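Local coordinates for protein amorpha-4,11-diene synthase (Artemisia annua, PDB 4GAX) that probably cyclises farnesyl diphosphate to a sesquiterpene in a metal-dependent reaction of a plant terpene synthase, at residues P213-L218 with R509-T514; I176-L181 with L503-N508; S35-Q40 with R281-Y286; Y286-A291 with D540-M545. One frame throughout, in Å; residues are numbered along the deposited sequence.

Contact 1 of 4, residues P213-L218 with R509-T514; sequences PLWKRL and REYLIT
Trp215 reaches Tyr511 with the far corner of its six-membered ring. Trp215 CH2 sits over one face of the tyrosine, toward the rim, 3.8 Å from Tyr511 CE2. Tyr511 CZ is equally near Trp215 CH2, so the corner rests on a ring bond. The pair is edge-to-face. The six-membered ring of Trp215 and the ring of Tyr511 have centroids 5.3 Å apart, and their planes meet at 60°. In both residues CG lies anti to the backbone N (chi1 177° in Trp215 and 174° in Tyr511), and the two long side chains span a CA to CA gap of 12.4 Å. The contact is buried in the all-helical terpene synthase fold. It joins the connection between helices 200-211 and 219-232 to the last turn of helix 489-513. The polar atom of each side chain is held too. Trp215 NE1 hydrogen bonds to Asn508 OD1, one turn earlier on the same helix as Tyr511. Tyr511 OH bonds to the backbone oxygen of Lys129 and to Arg519. The side chain of Ile526, on helix 519-535, touches both residues. Farther out, Arg509 grips its neighbour side-on, with NE and NH2 both directed at Glu510 OE2.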
# COMPACT_ATOMS: atom_id res chain seq x y z
N PRO A 213 4.92 0.38 12.65
CA PRO A 213 4.44 1.74 12.89
C PRO A 213 3.28 2.11 11.96
O PRO A 213 3.11 1.50 10.89
CB PRO A 213 5.66 2.59 12.62
CG PRO A 213 6.53 1.76 11.72
CD PRO A 213 6.29 0.35 12.10
N LEU A 214 2.51 3.10 12.39
CA LEU A 214 1.31 3.55 11.71
C LEU A 214 1.53 3.86 10.22
O LEU A 214 0.72 3.47 9.35
CB LEU A 214 0.80 4.81 12.43
CG LEU A 214 -0.43 5.51 11.89
CD1 LEU A 214 -1.60 4.55 11.88
CD2 LEU A 214 -0.74 6.73 12.77
N TRP A 215 2.63 4.55 9.93
CA TRP A 215 2.94 4.96 8.56
C TRP A 215 3.10 3.78 7.62
O TRP A 215 2.72 3.85 6.45
CB TRP A 215 4.22 5.81 8.57
CG TRP A 215 4.74 6.26 7.21
CD1 TRP A 215 6.03 6.13 6.76
CD2 TRP A 215 4.02 6.94 6.16
NE1 TRP A 215 6.15 6.67 5.50
CE2 TRP A 215 4.93 7.17 5.11
CE3 TRP A 215 2.69 7.35 6.00
CZ2 TRP A 215 4.56 7.80 3.91
CZ3 TRP A 215 2.32 7.98 4.81
CH2 TRP A 215 3.26 8.20 3.78
N LYS A 216 3.63 2.67 8.14
CA LYS A 216 3.86 1.49 7.32
C LYS A 216 2.62 0.59 7.16
O LYS A 216 2.55 -0.21 6.24
CB LYS A 216 5.05 0.67 7.86
CG LYS A 216 6.40 1.27 7.44
CD LYS A 216 7.60 0.66 8.16
CE LYS A 216 7.75 -0.82 7.87
NZ LYS A 216 7.44 -1.09 6.46
N ARG A 217 1.65 0.72 8.07
CA ARG A 217 0.41 -0.07 7.99
C ARG A 217 -0.55 0.58 6.99
O ARG A 217 -0.75 1.81 6.99
CB ARG A 217 -0.26 -0.16 9.37
CG ARG A 217 -1.54 -1.03 9.41
CD ARG A 217 -1.89 -1.41 10.86
NE ARG A 217 -1.49 -0.32 11.73
CZ ARG A 217 -0.56 -0.41 12.67
NH1 ARG A 217 0.04 -1.56 12.92
NH2 ARG A 217 -0.26 0.67 13.37
N LEU A 218 -1.15 -0.24 6.13
CA LEU A 218 -2.11 0.25 5.15
C LEU A 218 -3.28 0.88 5.93
O LEU A 218 -3.72 0.32 6.92
CB LEU A 218 -2.63 -0.92 4.32
CG LEU A 218 -1.92 -1.23 3.00
CD1 LEU A 218 -0.69 -0.38 2.78
CD2 LEU A 218 -1.60 -2.71 2.91
N ARG A 509 11.87 10.00 1.51
CA ARG A 509 12.40 11.22 0.89
C ARG A 509 11.76 11.46 -0.48
O ARG A 509 11.32 12.57 -0.78
CB ARG A 509 13.92 11.15 0.78
CG ARG A 509 14.60 12.41 0.17
CD ARG A 509 16.02 12.06 -0.30
NE ARG A 509 15.98 10.85 -1.14
CZ ARG A 509 16.77 9.79 -1.00
NH1 ARG A 509 17.72 9.76 -0.07
NH2 ARG A 509 16.61 8.75 -1.81
N GLU A 510 11.69 10.41 -1.30
CA GLU A 510 11.11 10.58 -2.64
C GLU A 510 9.63 10.97 -2.53
O GLU A 510 9.13 11.76 -3.32
CB GLU A 510 11.27 9.30 -3.48
CG GLU A 510 12.72 8.90 -3.71
CD GLU A 510 13.53 9.98 -4.40
OE1 GLU A 510 13.01 10.63 -5.35
OE2 GLU A 510 14.70 10.17 -4.00
N TYR A 511 8.93 10.41 -1.55
CA TYR A 511 7.52 10.75 -1.35
C TYR A 511 7.32 12.23 -1.02
O TYR A 511 6.37 12.86 -1.49
CB TYR A 511 6.94 9.89 -0.22
CG TYR A 511 5.53 10.22 0.19
CD1 TYR A 511 4.43 9.73 -0.51
CD2 TYR A 511 5.29 10.99 1.32
CE1 TYR A 511 3.12 10.02 -0.10
CE2 TYR A 511 3.99 11.30 1.73
CZ TYR A 511 2.91 10.81 1.02
OH TYR A 511 1.62 11.10 1.46
N LEU A 512 8.23 12.78 -0.20
CA LEU A 512 8.11 14.16 0.25
C LEU A 512 8.57 15.14 -0.81
O LEU A 512 8.22 16.33 -0.76
CB LEU A 512 8.94 14.36 1.53
CG LEU A 512 8.40 13.55 2.73
CD1 LEU A 512 9.45 13.46 3.84
CD2 LEU A 512 7.13 14.19 3.28
N ILE A 513 9.34 14.64 -1.76
CA ILE A 513 9.96 15.48 -2.79
C ILE A 513 9.23 15.42 -4.13
O ILE A 513 9.44 16.24 -5.03
CB ILE A 513 11.45 15.04 -2.95
CG1 ILE A 513 12.37 16.22 -2.77
CG2 ILE A 513 11.69 14.24 -4.22
CD1 ILE A 513 12.30 16.77 -1.39
N THR A 514 8.35 14.44 -4.29
CA THR A 514 7.68 14.27 -5.58
C THR A 514 6.38 15.07 -5.70
O THR A 514 5.40 14.79 -4.99
CB THR A 514 7.44 12.78 -5.90
OG1 THR A 514 8.68 12.07 -5.77
CG2 THR A 514 6.93 12.63 -7.33

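Contact 2 of 4, residues I176-L181 with L503-N508; sequences ILEDAL and LWKDIN
Glu178 OE2 is held by two cationic groups. Lys505 NZ donates to Glu178 OE2 across the contact at 3.0 Å, and Arg170 NE forms a second salt bridge to the same oxygen. The lysine does not approach in the plane of the carboxylate. It comes from above it, 50° out of the plane. The aliphatic part of the lysine passes close as well, with Lys505 CD 3.3 Å from Glu178 OE2. The other oxygen is used by water 1, which donates to Glu178 OE1 at 2.6 Å. The same water accepts a weak bond from Lys505 NZ at 3.3 Å, so it forms a second, weaker bridge between the residues. Two positive groups on one oxygen would probably favour the charged form of Glu178. The two side chains come from opposite directions and meet at their ends. Glu178 is bent at chi2 (-64°), and Lys505 is extended until a bend at chi3 (-65°) swings CE and NZ round beside the carboxylate. The bridge lies at the surface of an all-helical plant terpene synthase. It ties helix 175-194, in the N-terminal domain, to helix 489-513, in the metal-binding part. The backbones stay well apart, with 10.8 Å between the CA atoms of Glu178 and Lys505. Arg170 belongs to the loop between helices 157-167 and 175-194. Leu177 and Leu181 pack on its side chain. Asn508, about one turn beyond Lys505, holds the same loop with ND2 on the backbone oxygens of Ser168 and Arg170.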
# COMPACT_ATOMS: atom_id res chain seq x y z
N ILE A 176 18.16 13.24 14.87
CA ILE A 176 17.28 13.42 16.02
C ILE A 176 16.14 12.39 16.03
O ILE A 176 15.72 11.94 17.11
CB ILE A 176 16.75 14.86 16.20
CG1 ILE A 176 16.07 15.00 17.57
CG2 ILE A 176 15.76 15.24 15.08
CD1 ILE A 176 16.17 16.38 18.18
N LEU A 177 15.69 11.97 14.85
CA LEU A 177 14.67 10.92 14.77
C LEU A 177 15.23 9.49 14.83
O LEU A 177 14.56 8.57 15.31
CB LEU A 177 13.78 11.08 13.53
CG LEU A 177 12.92 12.34 13.51
CD1 LEU A 177 12.25 12.45 12.14
CD2 LEU A 177 11.89 12.33 14.61
N GLU A 178 16.45 9.28 14.33
CA GLU A 178 17.12 8.02 14.64
C GLU A 178 17.23 7.87 16.17
O GLU A 178 16.90 6.83 16.74
CB GLU A 178 18.52 7.98 14.00
CG GLU A 178 18.52 8.01 12.49
CD GLU A 178 17.85 6.79 11.87
OE1 GLU A 178 17.90 5.70 12.50
OE2 GLU A 178 17.30 6.92 10.75
N ASP A 179 17.70 8.92 16.82
CA ASP A 179 17.80 8.94 18.28
C ASP A 179 16.44 8.70 18.93
O ASP A 179 16.31 7.92 19.88
CB ASP A 179 18.38 10.27 18.77
CG ASP A 179 19.86 10.40 18.47
OD1 ASP A 179 20.48 9.40 18.04
OD2 ASP A 179 20.42 11.51 18.68
N ALA A 180 15.42 9.40 18.44
CA ALA A 180 14.09 9.29 19.04
C ALA A 180 13.52 7.89 18.88
O ALA A 180 12.75 7.43 19.73
CB ALA A 180 13.14 10.34 18.44
N LEU A 181 13.89 7.21 17.80
CA LEU A 181 13.38 5.87 17.55
C LEU A 181 13.94 4.91 18.60
O LEU A 181 13.21 4.10 19.19
CB LEU A 181 13.72 5.40 16.13
CG LEU A 181 13.29 3.95 15.82
CD1 LEU A 181 11.80 3.72 16.15
CD2 LEU A 181 13.57 3.57 14.36
N LEU A 503 16.16 1.66 2.81
CA LEU A 503 15.24 1.83 1.67
C LEU A 503 13.95 2.54 2.05
O LEU A 503 13.45 3.38 1.30
CB LEU A 503 14.95 0.47 1.02
CG LEU A 503 16.13 -0.06 0.21
CD1 LEU A 503 15.93 -1.54 -0.07
CD2 LEU A 503 16.29 0.72 -1.09
N TRP A 504 13.36 2.19 3.20
CA TRP A 504 12.14 2.87 3.60
C TRP A 504 12.42 4.36 3.77
O TRP A 504 11.57 5.21 3.44
CB TRP A 504 11.57 2.31 4.92
CG TRP A 504 11.05 0.89 4.86
CD1 TRP A 504 11.56 -0.20 5.52
CD2 TRP A 504 9.90 0.41 4.13
NE1 TRP A 504 10.81 -1.32 5.23
CE2 TRP A 504 9.79 -0.97 4.38
CE3 TRP A 504 8.96 1.03 3.28
CZ2 TRP A 504 8.78 -1.76 3.81
CZ3 TRP A 504 7.96 0.24 2.72
CH2 TRP A 504 7.87 -1.13 2.99
N LYS A 505 13.60 4.69 4.29
CA LYS A 505 13.97 6.09 4.46
C LYS A 505 14.16 6.78 3.10
O LYS A 505 13.75 7.93 2.91
CB LYS A 505 15.22 6.23 5.35
CG LYS A 505 14.90 6.11 6.85
CD LYS A 505 16.14 6.29 7.74
CE LYS A 505 17.15 5.17 7.52
NZ LYS A 505 18.32 5.34 8.44
N ASP A 506 14.79 6.08 2.15
CA ASP A 506 14.95 6.61 0.80
C ASP A 506 13.59 6.88 0.17
O ASP A 506 13.37 7.90 -0.49
CB ASP A 506 15.72 5.62 -0.08
CG ASP A 506 17.20 5.60 0.23
OD1 ASP A 506 17.75 6.67 0.58
OD2 ASP A 506 17.81 4.51 0.10
N ILE A 507 12.66 5.95 0.39
CA ILE A 507 11.32 6.09 -0.17
C ILE A 507 10.54 7.24 0.46
O ILE A 507 9.79 7.95 -0.23
CB ILE A 507 10.54 4.77 -0.04
CG1 ILE A 507 11.12 3.76 -1.04
CG2 ILE A 507 9.05 4.97 -0.30
CD1 ILE A 507 10.90 2.32 -0.64
N ASN A 508 10.71 7.44 1.77
CA ASN A 508 10.11 8.61 2.42
C ASN A 508 10.57 9.90 1.78
O ASN A 508 9.76 10.80 1.53
CB ASN A 508 10.41 8.65 3.92
CG ASN A 508 9.60 7.64 4.71
OD1 ASN A 508 8.58 7.12 4.23
ND2 ASN A 508 10.04 7.37 5.95
O HOH W 1 17.15 3.70 11.09

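Contact 3 of 4, residues S35-Q40 with R281-Y286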
# COMPACT_ATOMS: atom_id res chain seq x y z
N SER A 35 -7.88 -22.44 -4.23
CA SER A 35 -8.15 -21.25 -3.42
C SER A 35 -8.70 -21.72 -2.08
O SER A 35 -9.49 -22.68 -2.03
CB SER A 35 -9.16 -20.33 -4.10
OG SER A 35 -9.53 -19.25 -3.25
N ILE A 36 -8.29 -21.07 -0.99
CA ILE A 36 -8.74 -21.51 0.33
C ILE A 36 -10.12 -20.93 0.64
O ILE A 36 -10.77 -21.32 1.61
CB ILE A 36 -7.73 -21.14 1.43
CG1 ILE A 36 -7.68 -19.62 1.64
CG2 ILE A 36 -6.35 -21.68 1.09
CD1 ILE A 36 -8.11 -19.19 3.04
N TRP A 37 -10.57 -20.02 -0.22
CA TRP A 37 -11.78 -19.25 0.05
C TRP A 37 -13.06 -19.89 -0.48
O TRP A 37 -14.16 -19.54 -0.05
CB TRP A 37 -11.60 -17.85 -0.52
CG TRP A 37 -10.37 -17.20 0.00
CD1 TRP A 37 -9.16 -17.08 -0.64
CD2 TRP A 37 -10.19 -16.61 1.30
NE1 TRP A 37 -8.25 -16.44 0.18
CE2 TRP A 37 -8.86 -16.14 1.37
CE3 TRP A 37 -11.03 -16.43 2.40
CZ2 TRP A 37 -8.36 -15.51 2.51
CZ3 TRP A 37 -10.53 -15.80 3.53
CH2 TRP A 37 -9.21 -15.35 3.57
N GLY A 38 -12.93 -20.83 -1.41
CA GLY A 38 -14.10 -21.48 -1.97
C GLY A 38 -15.01 -20.51 -2.71
O GLY A 38 -14.53 -19.65 -3.45
N ASP A 39 -16.32 -20.64 -2.51
CA ASP A 39 -17.30 -19.82 -3.23
C ASP A 39 -17.95 -18.73 -2.37
O ASP A 39 -18.97 -18.13 -2.77
CB ASP A 39 -18.39 -20.71 -3.84
CG ASP A 39 -17.86 -21.62 -4.95
OD1 ASP A 39 -18.33 -22.77 -5.05
OD2 ASP A 39 -16.98 -21.17 -5.72
N GLN A 40 -17.37 -18.44 -1.20
CA GLN A 40 -17.99 -17.54 -0.23
C GLN A 40 -18.11 -16.09 -0.71
O GLN A 40 -18.95 -15.32 -0.21
CB GLN A 40 -17.25 -17.59 1.11
CG GLN A 40 -15.94 -16.82 1.15
CD GLN A 40 -15.20 -16.98 2.48
OE1 GLN A 40 -14.39 -17.89 2.65
NE2 GLN A 40 -15.49 -16.09 3.42
N ARG A 281 -6.09 -17.46 -7.73
CA ARG A 281 -5.82 -16.48 -6.67
C ARG A 281 -6.54 -15.15 -6.82
O ARG A 281 -5.96 -14.09 -6.52
CB ARG A 281 -4.31 -16.20 -6.59
CG ARG A 281 -3.47 -17.42 -6.18
CD ARG A 281 -3.81 -17.87 -4.76
NE ARG A 281 -4.13 -19.30 -4.70
CZ ARG A 281 -3.23 -20.26 -4.51
NH1 ARG A 281 -1.95 -19.95 -4.38
NH2 ARG A 281 -3.61 -21.53 -4.46
N ILE A 282 -7.80 -15.17 -7.23
CA ILE A 282 -8.48 -13.89 -7.46
C ILE A 282 -8.63 -13.06 -6.17
O ILE A 282 -8.53 -11.83 -6.20
CB ILE A 282 -9.83 -14.05 -8.20
CG1 ILE A 282 -10.22 -12.73 -8.87
CG2 ILE A 282 -10.92 -14.54 -7.27
CD1 ILE A 282 -9.16 -12.17 -9.84
N VAL A 283 -8.82 -13.73 -5.03
CA VAL A 283 -8.99 -13.01 -3.77
C VAL A 283 -7.71 -12.27 -3.44
O VAL A 283 -7.72 -11.10 -3.03
CB VAL A 283 -9.35 -13.97 -2.60
CG1 VAL A 283 -9.40 -13.19 -1.27
CG2 VAL A 283 -10.68 -14.66 -2.87
N GLU A 284 -6.59 -12.96 -3.66
CA GLU A 284 -5.26 -12.40 -3.47
C GLU A 284 -4.97 -11.21 -4.39
O GLU A 284 -4.36 -10.22 -3.97
CB GLU A 284 -4.21 -13.50 -3.63
CG GLU A 284 -4.22 -14.54 -2.48
CD GLU A 284 -5.42 -15.51 -2.49
OE1 GLU A 284 -6.12 -15.63 -3.53
OE2 GLU A 284 -5.67 -16.15 -1.45
N CYS A 285 -5.41 -11.27 -5.64
CA CYS A 285 -5.18 -10.15 -6.56
C CYS A 285 -6.00 -8.95 -6.11
O CYS A 285 -5.54 -7.81 -6.14
CB CYS A 285 -5.55 -10.52 -7.99
SG CYS A 285 -4.53 -11.87 -8.68
N TYR A 286 -7.23 -9.22 -5.69
CA TYR A 286 -8.10 -8.14 -5.20
C TYR A 286 -7.53 -7.47 -3.94
O TYR A 286 -7.56 -6.24 -3.82
CB TYR A 286 -9.52 -8.67 -4.91
CG TYR A 286 -10.39 -7.58 -4.35
CD1 TYR A 286 -10.87 -7.63 -3.05
CD2 TYR A 286 -10.69 -6.47 -5.12
CE1 TYR A 286 -11.65 -6.57 -2.53
CE2 TYR A 286 -11.46 -5.42 -4.62
CZ TYR A 286 -11.94 -5.48 -3.32
OH TYR A 286 -12.69 -4.43 -2.84
O HOH W 2 -8.51 -17.07 -4.30
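Trp37 and Glu284 share the direct hydrogen bond of this contact. Trp37 NE1 donates to Glu284 OE2 at 3.1 Å, with an angle of 152° at the hydrogen. The acceptor lies in the indole plane. Seen from the glutamate, the indole N-H arrives 37° above the carboxylate plane. A bend at chi2 (73°) turns the Glu284 carboxylate toward the tryptophan. Water 2 extends the polar link. It donates to Glu284 OE1 at 2.9 Å and is hydrogen-bonded to Ser35 OG at 2.6 Å. It also accepts a weak bond from Val283 N in the first turn of helix 282-292. As in other plant sesquiterpene synthases, the N-terminal segment runs across the catalytic helical domain, and here Trp37 fastens it to the start of that helix. Apolar contacts sandwich the indole. Val283 CG1 makes a CH-pi contact 3.9 Å from the centroid of the Trp37 five-membered ring, and Val283 CG2 is 3.6 Å from Trp37 CD1. Ile36 CD1 covers the opposite face. Local turns shape the loop. Ser35 OG accepts from Trp37 N in an ST turn, and a type II' beta turn runs from Trp37 to Gln40, with Gly38 at its second position.

Contact 4 of 4, residues Y286-A291 with D540-M545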
# COMPACT_ATOMS: atom_id res chain seq x y z
N TYR A 286 -7.23 -9.22 -5.69
CA TYR A 286 -8.10 -8.14 -5.20
C TYR A 286 -7.53 -7.47 -3.94
O TYR A 286 -7.56 -6.24 -3.82
CB TYR A 286 -9.52 -8.67 -4.91
CG TYR A 286 -10.39 -7.58 -4.35
CD1 TYR A 286 -10.87 -7.63 -3.05
CD2 TYR A 286 -10.69 -6.47 -5.12
CE1 TYR A 286 -11.65 -6.57 -2.53
CE2 TYR A 286 -11.46 -5.42 -4.62
CZ TYR A 286 -11.94 -5.48 -3.32
OH TYR A 286 -12.69 -4.43 -2.84
N PHE A 287 -6.99 -8.27 -3.02
CA PHE A 287 -6.47 -7.73 -1.76
C PHE A 287 -5.32 -6.78 -2.04
O PHE A 287 -5.19 -5.73 -1.43
CB PHE A 287 -6.03 -8.86 -0.81
CG PHE A 287 -5.78 -8.40 0.61
CD1 PHE A 287 -6.85 -8.02 1.42
CD2 PHE A 287 -4.50 -8.36 1.13
CE1 PHE A 287 -6.63 -7.58 2.73
CE2 PHE A 287 -4.27 -7.93 2.44
CZ PHE A 287 -5.33 -7.54 3.24
N TRP A 288 -4.49 -7.15 -3.01
CA TRP A 288 -3.41 -6.29 -3.45
C TRP A 288 -3.96 -4.99 -4.08
O TRP A 288 -3.49 -3.88 -3.76
CB TRP A 288 -2.57 -7.08 -4.45
CG TRP A 288 -1.24 -6.53 -4.80
CD1 TRP A 288 -0.81 -5.25 -4.68
CD2 TRP A 288 -0.15 -7.27 -5.36
NE1 TRP A 288 0.49 -5.14 -5.14
CE2 TRP A 288 0.91 -6.37 -5.56
CE3 TRP A 288 0.03 -8.61 -5.72
CZ2 TRP A 288 2.15 -6.77 -6.08
CZ3 TRP A 288 1.26 -9.01 -6.24
CH2 TRP A 288 2.30 -8.09 -6.42
N ALA A 289 -4.96 -5.13 -4.95
CA ALA A 289 -5.57 -3.94 -5.55
C ALA A 289 -6.20 -3.06 -4.46
O ALA A 289 -6.14 -1.82 -4.51
CB ALA A 289 -6.62 -4.33 -6.58
N LEU A 290 -6.79 -3.73 -3.47
CA LEU A 290 -7.46 -3.05 -2.37
C LEU A 290 -6.50 -2.18 -1.57
O LEU A 290 -6.90 -1.20 -0.95
CB LEU A 290 -8.12 -4.08 -1.45
CG LEU A 290 -8.93 -3.54 -0.27
CD1 LEU A 290 -9.98 -2.51 -0.74
CD2 LEU A 290 -9.58 -4.68 0.49
N ALA A 291 -5.21 -2.53 -1.62
CA ALA A 291 -4.19 -1.76 -0.92
C ALA A 291 -3.89 -0.42 -1.57
O ALA A 291 -3.58 0.57 -0.87
CB ALA A 291 -2.90 -2.57 -0.78
N ASP A 540 6.21 -16.35 0.89
CA ASP A 540 5.59 -15.89 -0.35
C ASP A 540 4.11 -16.26 -0.30
O ASP A 540 3.74 -17.42 -0.47
CB ASP A 540 6.27 -16.54 -1.56
CG ASP A 540 6.00 -15.78 -2.85
OD1 ASP A 540 5.18 -14.84 -2.84
OD2 ASP A 540 6.61 -16.14 -3.88
N ALA A 541 3.26 -15.26 -0.07
CA ALA A 541 1.86 -15.51 0.30
C ALA A 541 0.90 -15.78 -0.86
O ALA A 541 -0.31 -15.77 -0.67
CB ALA A 541 1.33 -14.36 1.17
N PHE A 542 1.43 -16.05 -2.06
CA PHE A 542 0.58 -16.29 -3.23
C PHE A 542 0.43 -17.75 -3.63
O PHE A 542 -0.51 -18.12 -4.33
CB PHE A 542 1.04 -15.46 -4.43
CG PHE A 542 0.20 -14.24 -4.68
CD1 PHE A 542 -0.40 -14.04 -5.92
CD2 PHE A 542 -0.00 -13.31 -3.68
CE1 PHE A 542 -1.17 -12.91 -6.15
CE2 PHE A 542 -0.78 -12.19 -3.90
CZ PHE A 542 -1.37 -11.99 -5.14
N THR A 543 1.38 -18.58 -3.20
CA THR A 543 1.28 -20.03 -3.37
C THR A 543 0.98 -20.62 -2.00
O THR A 543 0.01 -21.36 -1.82
CB THR A 543 2.59 -20.63 -3.91
OG1 THR A 543 3.53 -20.75 -2.83
CG2 THR A 543 3.17 -19.75 -5.00
N ALA A 544 1.83 -20.28 -1.04
CA ALA A 544 1.53 -20.49 0.37
C ALA A 544 0.59 -19.37 0.79
O ALA A 544 0.14 -18.59 -0.04
CB ALA A 544 2.80 -20.46 1.19
N MET A 545 0.29 -19.30 2.08
CA MET A 545 -0.46 -18.18 2.62
C MET A 545 -0.33 -18.17 4.13
O MET A 545 -0.95 -18.99 4.81
CB MET A 545 -1.94 -18.24 2.24
CG MET A 545 -2.73 -17.06 2.78
SD MET A 545 -4.52 -17.27 2.71
CE MET A 545 -4.95 -15.86 1.72
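Trp288 is the residue of helix 282-292 that meets Phe542. Two positions before it, Tyr286 faces another way, and its OH bonds to Glu258 of helix 238-269. Phe287 has its CB turned toward the loop, but its ring packs edge-to-face on Tyr549 of helix 547-557. Trp288 comes next and makes the contact. With chi1 at -166° the indole extends from the helix, away from its own backbone N and toward the loop. The CE3-CZ3 edge of the six-membered ring does the touching. Trp288 CE3 is 3.7 Å from Phe542 CZ, and Trp288 CZ3 is 4.1 Å from the same carbon. The pair is an offset edge-to-face stack, with the indole edge directed at the phenyl face. The Trp288 six-membered ring and the Phe542 ring have centroids 5.8 Å apart, and their planes are nearly perpendicular at 84°. Leu528 and Leu535 of helix 519-535 also touch the indole. Phe542 is buried within a largely poorly ordered connection between helices 519-535 and 547-557. By its place between the last two helices, this connection corresponds to the J-K loop, which caps the active site in plant sesquiterpene synthases and probably does so here.

In the fold
From the N terminus, segment 35-40 opens first and pairs with 281-286, so contact 3 closes the first long loop. Segments 176-181 and 213-218 start inside that loop but find partners beyond it, at 503-508 and 509-514. Contacts 2 and 1 therefore cross contact 3. They also cross each other on helix 489-513, where they adjoin through Trp215 and Asn508. Contact 4 follows contact 3 in series, sharing Tyr286, and crosses contacts 1 and 2 before closing at 540-545. It touches contact 1 through Leu218 and Ala291. No contact nests within another. Contacts 2 and 3, centres about 36 Å apart, tie the N-terminal part to the catalytic helices on opposite sides of the chain's centre.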